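Local coordinates for protein chorismatase (PDB 4BPS) that catalyses the hydrolysis of chorismate to a dihydroxylated cyclohexadiene carboxylate and pyruvate, a step in the biosynthesis of the immunosuppressants FK506 and FK520, at residues Gly143-Asn148 / Ala331-Leu336; Arg301-Leu306 / Leu325-Ile330. One frame throughout, in Å; residues are numbered along the deposited sequence.

Overall arrangement
From the N terminus, the chain first reaches 143-148, the loop between strand 133-142 and helix 154-169. After an excursion of 182 residues it returns to this loop at 331-336, which leads into strand 337-343; contact 1 closes that excursion and ties the loop after strand 133-142 to the loop between strands 323-327 and 337-343, beside the ligand pocket. Contact 2 lies wholly within this span and closes a much shorter loop of 18 residues, in which helix 306-314 joins the parallel strands 296-300 and 323-327. Because 325-330 runs straight on into 331-336, the second segments of the two contacts are continuous along the chain. Their centres are about 13 Å apart, and R301 of contact 2 reaches N145 and L335 of contact 1.

Contact 1: Gly143-Asn148 / Ala331-Leu336; sequences GINTTN and AREDLL
I144 carries CG1 anti to its backbone N and CD1 anti again about the next bond (chi2 166°), with I144 CD1 3.6 Å from A331 CA, while N145 has CG anti to its carbonyl carbon, beside its own N (chi1 -56°), on the side of A331 to E333; N145 ND2 comes 3.3 Å from A331 O. Both belong to a type I turn, G143 to T146, in the YjgF-like fold of this chorismatase; across from it, 331-336 holds a second type I turn from R332 to L335. The apolar part of the contact is slight: I144 CD1 lies 4.1 Å from A331 CB, and A331 itself touches the bound ligand 3-(2-carboxyethyl)benzoic acid and Y155, a substrate-binding residue.

The amide of N145 has its firm partners beyond the two segments, OD1 taking a hydrogen bond from R301 NH2 and ND2 giving bonds to I330 O and E153 OE2. E333 reaches the same side chain, yet its OE1, 3.5 Å from N145 OD1, makes no bond there because both atoms are acceptors; the two planes stand 68° apart. An alanine at N145 would probably leave I330 O without this side-chain donor and R301 NH2 without the amide oxygen it meets. The turn itself is pinned at G143 O, which accepts from T146 N at 2.9 Å and, on a lone pair in the carbonyl plane, from T146 OG1 at 2.7 Å.

Contact 2: Arg301-Leu306 / Leu325-Ile330; sequences RRREDL and LLHTDI
R301 lays its guanidinium against D329 and I330. The chain runs extended to CD and then bends (chi3 -63°), bringing NE round to where it donates to L335 O. R301 NH2 gives I330 O only a weak bond, 3.1 Å with an N-H...O angle of 122°, although the oxygen sits at the edge near the guanidinium plane; the same nitrogen has its stronger partner in N145. Toward D329 the attraction is of charges alone: D329 OD1 is 3.4 Å from R301 NH1 but well out of the guanidinium plane, and no N-H points at it.

Two waters bridge the segments. Water 1 donates both to R301 O (2.9 Å) and to D329 OD1 (2.8 Å), joining the two segments through one molecule. Water 2 accepts from R303 N at 2.9 Å and, weakly, from H327 NE2 at 3.1 Å. The other ring nitrogen, ND1, is hydrogen-bonded with T66 OG1. R303 CB lies over a face of the H327 ring, 4.1 Å from its centroid and 22° off the normal, a CH-pi contact; R303 NH1 forms a salt bridge with E70 OE2 and NH2 a hydrogen bond with T66 OG1. Within 301-306, R302 grips D305 side-on, NE to OD2 and NH2 to OD1.

L306 CD2 packs against L325 CB at 4.0 Å, and L306 crosses H327 at about a right angle. This contact thus sits inside a beta-alpha-beta crossover: strand 296-300 runs parallel to 323-327, helix 306-314 connects them, L306 and L325 also touch V300 and V298 of the first strand, and beyond the second strand T328 and I330 rest on I182 of strand 178-184.

Contact 1: Gly143-Asn148 / Ala331-Leu336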
ATOM      1  N   GLY A 143       8.146  13.803  -2.026  1.00  5.23           N
ATOM      2  CA  GLY A 143       7.963  14.850  -3.022  1.00  5.45           C
ATOM      3  C   GLY A 143       7.224  14.351  -4.250  1.00  5.28           C
ATOM      4  O   GLY A 143       7.592  14.704  -5.380  1.00  5.51           O
ATOM      5  N   ILE A 144       6.167  13.569  -4.048  1.00  4.99           N
ATOM      6  CA  ILE A 144       5.491  12.902  -5.150  1.00  5.32           C
ATOM      7  C   ILE A 144       4.997  13.862  -6.245  1.00  4.84           C
ATOM      8  O   ILE A 144       4.952  13.469  -7.416  1.00  5.40           O
ATOM      9  CB  ILE A 144       4.332  12.032  -4.569  1.00  5.84           C
ATOM     10  CG1 ILE A 144       3.787  11.025  -5.588  1.00  5.69           C
ATOM     11  CG2 ILE A 144       3.210  12.897  -3.969  1.00  6.30           C
ATOM     12  CD1 ILE A 144       2.914   9.948  -4.924  1.00  5.94           C
ATOM     13  N   ASN A 145       4.640  15.106  -5.892  1.00  5.52           N
ATOM     14  CA  ASN A 145       4.184  16.086  -6.889  1.00  6.16           C
ATOM     15  C   ASN A 145       5.238  17.126  -7.238  1.00  6.54           C
ATOM     16  O   ASN A 145       4.971  18.054  -7.991  1.00  7.22           O
ATOM     17  CB  ASN A 145       2.915  16.803  -6.412  1.00  6.68           C
ATOM     18  CG  ASN A 145       1.777  15.866  -6.075  1.00  6.47           C
ATOM     19  OD1 ASN A 145       1.104  16.073  -5.064  1.00  7.45           O
ATOM     20  ND2 ASN A 145       1.534  14.856  -6.912  1.00  6.43           N
ATOM     21  N   THR A 146       6.427  16.999  -6.666  1.00  6.91           N
ATOM     22  CA  THR A 146       7.512  17.911  -7.023  1.00  7.02           C
ATOM     23  C   THR A 146       8.052  17.543  -8.406  1.00  6.54           C
ATOM     24  O   THR A 146       7.789  16.457  -8.917  1.00  6.81           O
ATOM     25  CB  THR A 146       8.690  17.874  -6.007  1.00  7.56           C
ATOM     26  OG1 THR A 146       9.360  16.610  -6.063  1.00  7.36           O
ATOM     27  CG2 THR A 146       8.240  18.185  -4.582  1.00  8.72           C
ATOM     28  N   THR A 147       8.812  18.462  -8.991  1.00  7.59           N
ATOM     29  CA  THR A 147       9.456  18.227 -10.275  1.00  8.00           C
ATOM     30  C   THR A 147      10.889  17.772 -10.049  1.00  8.21           C
ATOM     31  O   THR A 147      11.624  18.410  -9.291  1.00  9.09           O
ATOM     32  CB  THR A 147       9.436  19.511 -11.099  1.00  9.30           C
ATOM     33  OG1 THR A 147       8.093  20.006 -11.171  1.00 10.13           O
ATOM     34  CG2 THR A 147       9.952  19.272 -12.487  1.00 10.12           C
ATOM     35  N   ASN A 148      11.289  16.666 -10.675  1.00  7.04           N
ATOM     36  CA  ASN A 148      12.641  16.146 -10.479  1.00  7.32           C
ATOM     37  C   ASN A 148      13.686  16.975 -11.256  1.00  7.52           C
ATOM     38  O   ASN A 148      13.340  17.965 -11.915  1.00  7.93           O
ATOM     39  CB  ASN A 148      12.697  14.644 -10.800  1.00  7.59           C
ATOM     40  CG  ASN A 148      12.709  14.339 -12.285  1.00  7.28           C
ATOM     41  OD1 ASN A 148      12.790  15.232 -13.119  1.00  6.21           O
ATOM     42  ND2 ASN A 148      12.679  13.062 -12.617  1.00  8.30           N
ATOM     43  N   ALA A 331      -0.894  11.064  -5.324  1.00  7.00           N
ATOM     44  CA  ALA A 331      -0.183  10.864  -6.584  1.00  7.29           C
ATOM     45  C   ALA A 331      -0.460  11.918  -7.651  1.00  6.41           C
ATOM     46  O   ALA A 331       0.423  12.162  -8.476  1.00  7.45           O
ATOM     47  CB  ALA A 331      -0.521   9.484  -7.154  1.00  8.25           C
ATOM     48  N   ARG A 332      -1.680  12.483  -7.679  1.00  6.26           N
ATOM     49  CA  ARG A 332      -1.986  13.639  -8.541  1.00  6.64           C
ATOM     50  C   ARG A 332      -2.196  14.849  -7.661  1.00  6.32           C
ATOM     51  O   ARG A 332      -2.850  14.748  -6.617  1.00  6.35           O
ATOM     52  CB  ARG A 332      -3.286  13.457  -9.328  1.00  7.38           C
ATOM     53  CG  ARG A 332      -3.333  12.234 -10.183  1.00  7.58           C
ATOM     54  CD  ARG A 332      -4.679  12.102 -10.837  1.00  7.64           C
ATOM     55  NE  ARG A 332      -4.736  10.872 -11.608  1.00  6.85           N
ATOM     56  CZ  ARG A 332      -5.832  10.416 -12.192  1.00  6.52           C
ATOM     57  NH1 ARG A 332      -7.020  11.043 -12.064  1.00  6.30           N
ATOM     58  NH2 ARG A 332      -5.755   9.298 -12.895  1.00  7.04           N
ATOM     59  N   GLU A 333      -1.700  16.007  -8.099  1.00  6.70           N
ATOM     60  CA  GLU A 333      -1.888  17.253  -7.367  1.00  7.23           C
ATOM     61  C   GLU A 333      -3.372  17.512  -7.067  1.00  6.28           C
ATOM     62  O   GLU A 333      -3.685  17.983  -5.970  1.00  6.88           O
ATOM     63  CB  GLU A 333      -1.291  18.455  -8.124  1.00  9.69           C
ATOM     64  CG  GLU A 333      -1.455  19.818  -7.410  1.00 14.80           C
ATOM     65  CD  GLU A 333      -0.531  19.994  -6.204  1.00 22.55           C
ATOM     66  OE1 GLU A 333       0.543  19.338  -6.121  1.00 25.08           O
ATOM     67  OE2 GLU A 333      -0.878  20.811  -5.322  1.00 27.79           O
ATOM     68  N   ASP A 334      -4.267  17.187  -8.015  1.00  6.19           N
ATOM     69  CA  ASP A 334      -5.685  17.478  -7.794  1.00  6.77           C
ATOM     70  C   ASP A 334      -6.458  16.444  -6.976  1.00  5.82           C
ATOM     71  O   ASP A 334      -7.649  16.643  -6.724  1.00  6.14           O
ATOM     72  CB  ASP A 334      -6.415  17.791  -9.113  1.00  8.79           C
ATOM     73  CG  ASP A 334      -6.505  16.618 -10.072  1.00 10.79           C
ATOM     74  OD1 ASP A 334      -6.258  15.453  -9.685  1.00 10.32           O
ATOM     75  OD2 ASP A 334      -6.911  16.880 -11.234  1.00 13.79           O
ATOM     76  N   LEU A 335      -5.785  15.388  -6.533  1.00  5.32           N
ATOM     77  CA  LEU A 335      -6.377  14.472  -5.568  1.00  5.41           C
ATOM     78  C   LEU A 335      -6.055  14.974  -4.173  1.00  5.17           C
ATOM     79  O   LEU A 335      -4.906  15.319  -3.869  1.00  6.01           O
ATOM     80  CB  LEU A 335      -5.884  13.039  -5.789  1.00  5.99           C
ATOM     81  CG  LEU A 335      -6.326  12.422  -7.126  1.00  6.65           C
ATOM     82  CD1 LEU A 335      -5.626  11.084  -7.339  1.00  7.44           C
ATOM     83  CD2 LEU A 335      -7.856  12.268  -7.214  1.00  7.13           C
ATOM     84  N   LEU A 336      -7.081  14.990  -3.328  1.00  4.94           N
ATOM     85  CA  LEU A 336      -7.023  15.651  -2.036  1.00  4.91           C
ATOM     86  C   LEU A 336      -7.062  14.694  -0.853  1.00  4.29           C
ATOM     87  O   LEU A 336      -6.804  15.096   0.291  1.00  5.15           O
ATOM     88  CB  LEU A 336      -8.211  16.613  -1.922  1.00  5.52           C
ATOM     89  CG  LEU A 336      -8.321  17.632  -3.065  1.00  6.63           C
ATOM     90  CD1 LEU A 336      -9.613  18.422  -2.958  1.00  8.00           C
ATOM     91  CD2 LEU A 336      -7.117  18.550  -3.079  1.00  8.02           C
TER

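Contact 2: Arg301-Leu306 / Leu325-Ile330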
ATOM      1  N   ARG A 301      -4.283  15.682   1.866  1.00  5.63           N
ATOM      2  CA  ARG A 301      -3.291  16.620   1.347  1.00  5.71           C
ATOM      3  C   ARG A 301      -3.120  17.877   2.208  1.00  5.74           C
ATOM      4  O   ARG A 301      -1.981  18.308   2.454  1.00  6.18           O
ATOM      5  CB  ARG A 301      -3.668  17.015  -0.085  1.00  5.84           C
ATOM      6  CG  ARG A 301      -2.770  18.118  -0.685  1.00  6.06           C
ATOM      7  CD  ARG A 301      -3.128  18.386  -2.142  1.00  6.35           C
ATOM      8  NE  ARG A 301      -2.898  17.226  -2.995  1.00  6.29           N
ATOM      9  CZ  ARG A 301      -1.709  16.897  -3.509  1.00  6.36           C
ATOM     10  NH1 ARG A 301      -0.635  17.660  -3.309  1.00  6.92           N
ATOM     11  NH2 ARG A 301      -1.597  15.766  -4.210  1.00  6.63           N
ATOM     12  N   ARG A 302      -4.235  18.497   2.592  1.00  5.94           N
ATOM     13  CA  ARG A 302      -4.202  19.768   3.325  1.00  6.45           C
ATOM     14  C   ARG A 302      -4.497  19.595   4.806  1.00  6.50           C
ATOM     15  O   ARG A 302      -5.471  18.933   5.176  1.00  6.36           O
ATOM     16  CB  ARG A 302      -5.241  20.748   2.781  1.00  7.13           C
ATOM     17  CG  ARG A 302      -5.104  21.039   1.296  1.00  7.83           C
ATOM     18  CD  ARG A 302      -5.840  22.339   0.938  1.00  9.69           C
ATOM     19  NE  ARG A 302      -7.233  22.311   1.388  1.00 10.68           N
ATOM     20  CZ  ARG A 302      -8.067  23.352   1.378  1.00 12.48           C
ATOM     21  NH1 ARG A 302      -7.660  24.547   0.942  1.00 13.25           N
ATOM     22  NH2 ARG A 302      -9.325  23.210   1.831  1.00 13.09           N
ATOM     23  N   ARG A 303      -3.667  20.189   5.667  1.00  6.61           N
ATOM     24  CA  ARG A 303      -3.912  20.138   7.102  1.00  7.31           C
ATOM     25  C   ARG A 303      -5.316  20.620   7.442  1.00  6.59           C
ATOM     26  O   ARG A 303      -5.997  20.048   8.280  1.00  7.39           O
ATOM     27  CB  ARG A 303      -2.826  20.954   7.826  1.00  8.44           C
ATOM     28  CG  ARG A 303      -3.052  21.238   9.286  1.00  9.96           C
ATOM     29  CD  ARG A 303      -3.235  20.000  10.082  1.00 10.11           C
ATOM     30  NE  ARG A 303      -2.059  19.144  10.030  1.00 11.05           N
ATOM     31  CZ  ARG A 303      -2.045  17.898  10.499  1.00 11.34           C
ATOM     32  NH1 ARG A 303      -3.161  17.368  11.034  1.00 13.15           N
ATOM     33  NH2 ARG A 303      -0.919  17.176  10.463  1.00 10.31           N
ATOM     34  N   GLU A 304      -5.770  21.675   6.762  1.00  7.11           N
ATOM     35  CA  GLU A 304      -7.060  22.264   7.062  1.00  8.36           C
ATOM     36  C   GLU A 304      -8.227  21.358   6.665  1.00  8.38           C
ATOM     37  O   GLU A 304      -9.356  21.649   7.015  1.00  9.66           O
ATOM     38  CB  GLU A 304      -7.196  23.647   6.391  1.00 10.55           C
ATOM     39  CG  GLU A 304      -7.206  23.604   4.853  1.00 11.59           C
ATOM     40  CD  GLU A 304      -6.615  24.860   4.196  1.00 14.15           C
ATOM     41  OE1 GLU A 304      -7.236  25.937   4.313  1.00 14.99           O
ATOM     42  OE2 GLU A 304      -5.548  24.786   3.550  1.00 14.36           O
ATOM     43  N   ASP A 305      -7.948  20.259   5.951  1.00  7.15           N
ATOM     44  CA  ASP A 305      -8.976  19.278   5.580  1.00  7.25           C
ATOM     45  C   ASP A 305      -9.023  18.055   6.478  1.00  7.41           C
ATOM     46  O   ASP A 305      -9.947  17.252   6.321  1.00  7.59           O
ATOM     47  CB  ASP A 305      -8.773  18.800   4.132  1.00  7.09           C
ATOM     48  CG  ASP A 305      -9.020  19.880   3.102  1.00  7.83           C
ATOM     49  OD1 ASP A 305      -9.722  20.871   3.403  1.00  8.30           O
ATOM     50  OD2 ASP A 305      -8.557  19.701   1.947  1.00  7.86           O
ATOM     51  N   LEU A 306      -8.063  17.864   7.382  1.00  7.38           N
ATOM     52  CA  LEU A 306      -8.023  16.599   8.096  1.00  8.54           C
ATOM     53  C   LEU A 306      -9.269  16.378   8.936  1.00  8.34           C
ATOM     54  O   LEU A 306      -9.823  15.297   8.912  1.00  8.46           O
ATOM     55  CB  LEU A 306      -6.755  16.470   8.960  1.00 12.52           C
ATOM     56  CG  LEU A 306      -5.653  15.571   8.336  1.00 15.40           C
ATOM     57  CD1 LEU A 306      -4.806  16.404   7.377  1.00 16.33           C
ATOM     58  CD2 LEU A 306      -4.765  14.843   9.311  1.00 16.87           C
ATOM     59  N   LEU A 325      -5.278   8.911  10.320  1.00  6.53           N
ATOM     60  CA  LEU A 325      -5.188   9.987   9.324  1.00  6.72           C
ATOM     61  C   LEU A 325      -3.744  10.467   9.246  1.00  5.94           C
ATOM     62  O   LEU A 325      -3.088  10.635  10.270  1.00  7.27           O
ATOM     63  CB  LEU A 325      -6.134  11.148   9.659  1.00  8.46           C
ATOM     64  CG  LEU A 325      -7.536  11.041   9.028  1.00 11.67           C
ATOM     65  CD1 LEU A 325      -8.310   9.887   9.638  1.00 12.20           C
ATOM     66  CD2 LEU A 325      -8.311  12.336   9.155  1.00 13.06           C
ATOM     67  N   LEU A 326      -3.260  10.668   8.025  1.00  5.54           N
ATOM     68  CA  LEU A 326      -1.881  11.079   7.760  1.00  5.61           C
ATOM     69  C   LEU A 326      -1.921  12.266   6.801  1.00  5.59           C
ATOM     70  O   LEU A 326      -2.557  12.185   5.752  1.00  6.82           O
ATOM     71  CB  LEU A 326      -1.094   9.918   7.154  1.00  6.11           C
ATOM     72  CG  LEU A 326      -0.861   8.723   8.101  1.00  6.69           C
ATOM     73  CD1 LEU A 326      -0.378   7.505   7.308  1.00  7.46           C
ATOM     74  CD2 LEU A 326       0.138   9.088   9.199  1.00  7.20           C
ATOM     75  N   HIS A 327      -1.207  13.334   7.151  1.00  5.08           N
ATOM     76  CA  HIS A 327      -1.164  14.546   6.363  1.00  5.30           C
ATOM     77  C   HIS A 327      -0.035  14.428   5.347  1.00  4.80           C
ATOM     78  O   HIS A 327       1.146  14.544   5.737  1.00  5.39           O
ATOM     79  CB  HIS A 327      -0.938  15.728   7.283  1.00  6.12           C
ATOM     80  CG  HIS A 327      -0.771  17.006   6.553  1.00  6.97           C
ATOM     81  ND1 HIS A 327       0.048  18.013   7.006  1.00  9.10           N
ATOM     82  CD2 HIS A 327      -1.288  17.423   5.371  1.00  7.02           C
ATOM     83  CE1 HIS A 327       0.006  19.011   6.142  1.00  9.13           C
ATOM     84  NE2 HIS A 327      -0.791  18.677   5.140  1.00  8.22           N
ATOM     85  N   THR A 328      -0.358  14.167   4.082  1.00  5.09           N
ATOM     86  CA  THR A 328       0.664  13.960   3.066  1.00  5.60           C
ATOM     87  C   THR A 328       0.019  14.064   1.677  1.00  5.36           C
ATOM     88  O   THR A 328      -1.198  13.999   1.536  1.00  5.89           O
ATOM     89  CB  THR A 328       1.352  12.601   3.291  1.00  6.18           C
ATOM     90  OG1 THR A 328       2.619  12.601   2.620  1.00  6.66           O
ATOM     91  CG2 THR A 328       0.480  11.436   2.812  1.00  6.51           C
ATOM     92  N   ASP A 329       0.857  14.257   0.666  1.00  5.77           N
ATOM     93  CA  ASP A 329       0.384  14.451  -0.700  1.00  6.35           C
ATOM     94  C   ASP A 329      -0.047  13.152  -1.383  1.00  6.23           C
ATOM     95  O   ASP A 329       0.322  12.046  -0.962  1.00  6.18           O
ATOM     96  CB  ASP A 329       1.472  15.111  -1.535  1.00  7.45           C
ATOM     97  CG  ASP A 329       1.683  16.596  -1.206  1.00  9.10           C
ATOM     98  OD1 ASP A 329       0.965  17.177  -0.386  1.00  9.20           O
ATOM     99  OD2 ASP A 329       2.545  17.213  -1.838  1.00 10.62           O
ATOM    100  N   ILE A 330      -0.857  13.323  -2.437  1.00  6.78           N
ATOM    101  CA  ILE A 330      -1.417  12.223  -3.205  1.00  6.54           C
ATOM    102  C   ILE A 330      -0.755  12.185  -4.605  1.00  6.05           C
ATOM    103  O   ILE A 330      -0.136  13.162  -5.042  1.00  6.19           O
ATOM    104  CB  ILE A 330      -2.959  12.399  -3.356  1.00  7.73           C
ATOM    105  CG1 ILE A 330      -3.597  12.977  -2.069  1.00 10.12           C
ATOM    106  CG2 ILE A 330      -3.630  11.078  -3.823  1.00  8.10           C
ATOM    107  CD1 ILE A 330      -3.544  12.075  -0.834  1.00 10.99           C
TER
HETATM  108  O   HOH W   1       0.680  17.271   2.384  1.00 11.32           O
HETATM  109  O   HOH W   2      -1.427  21.686   4.590  1.00 11.04           O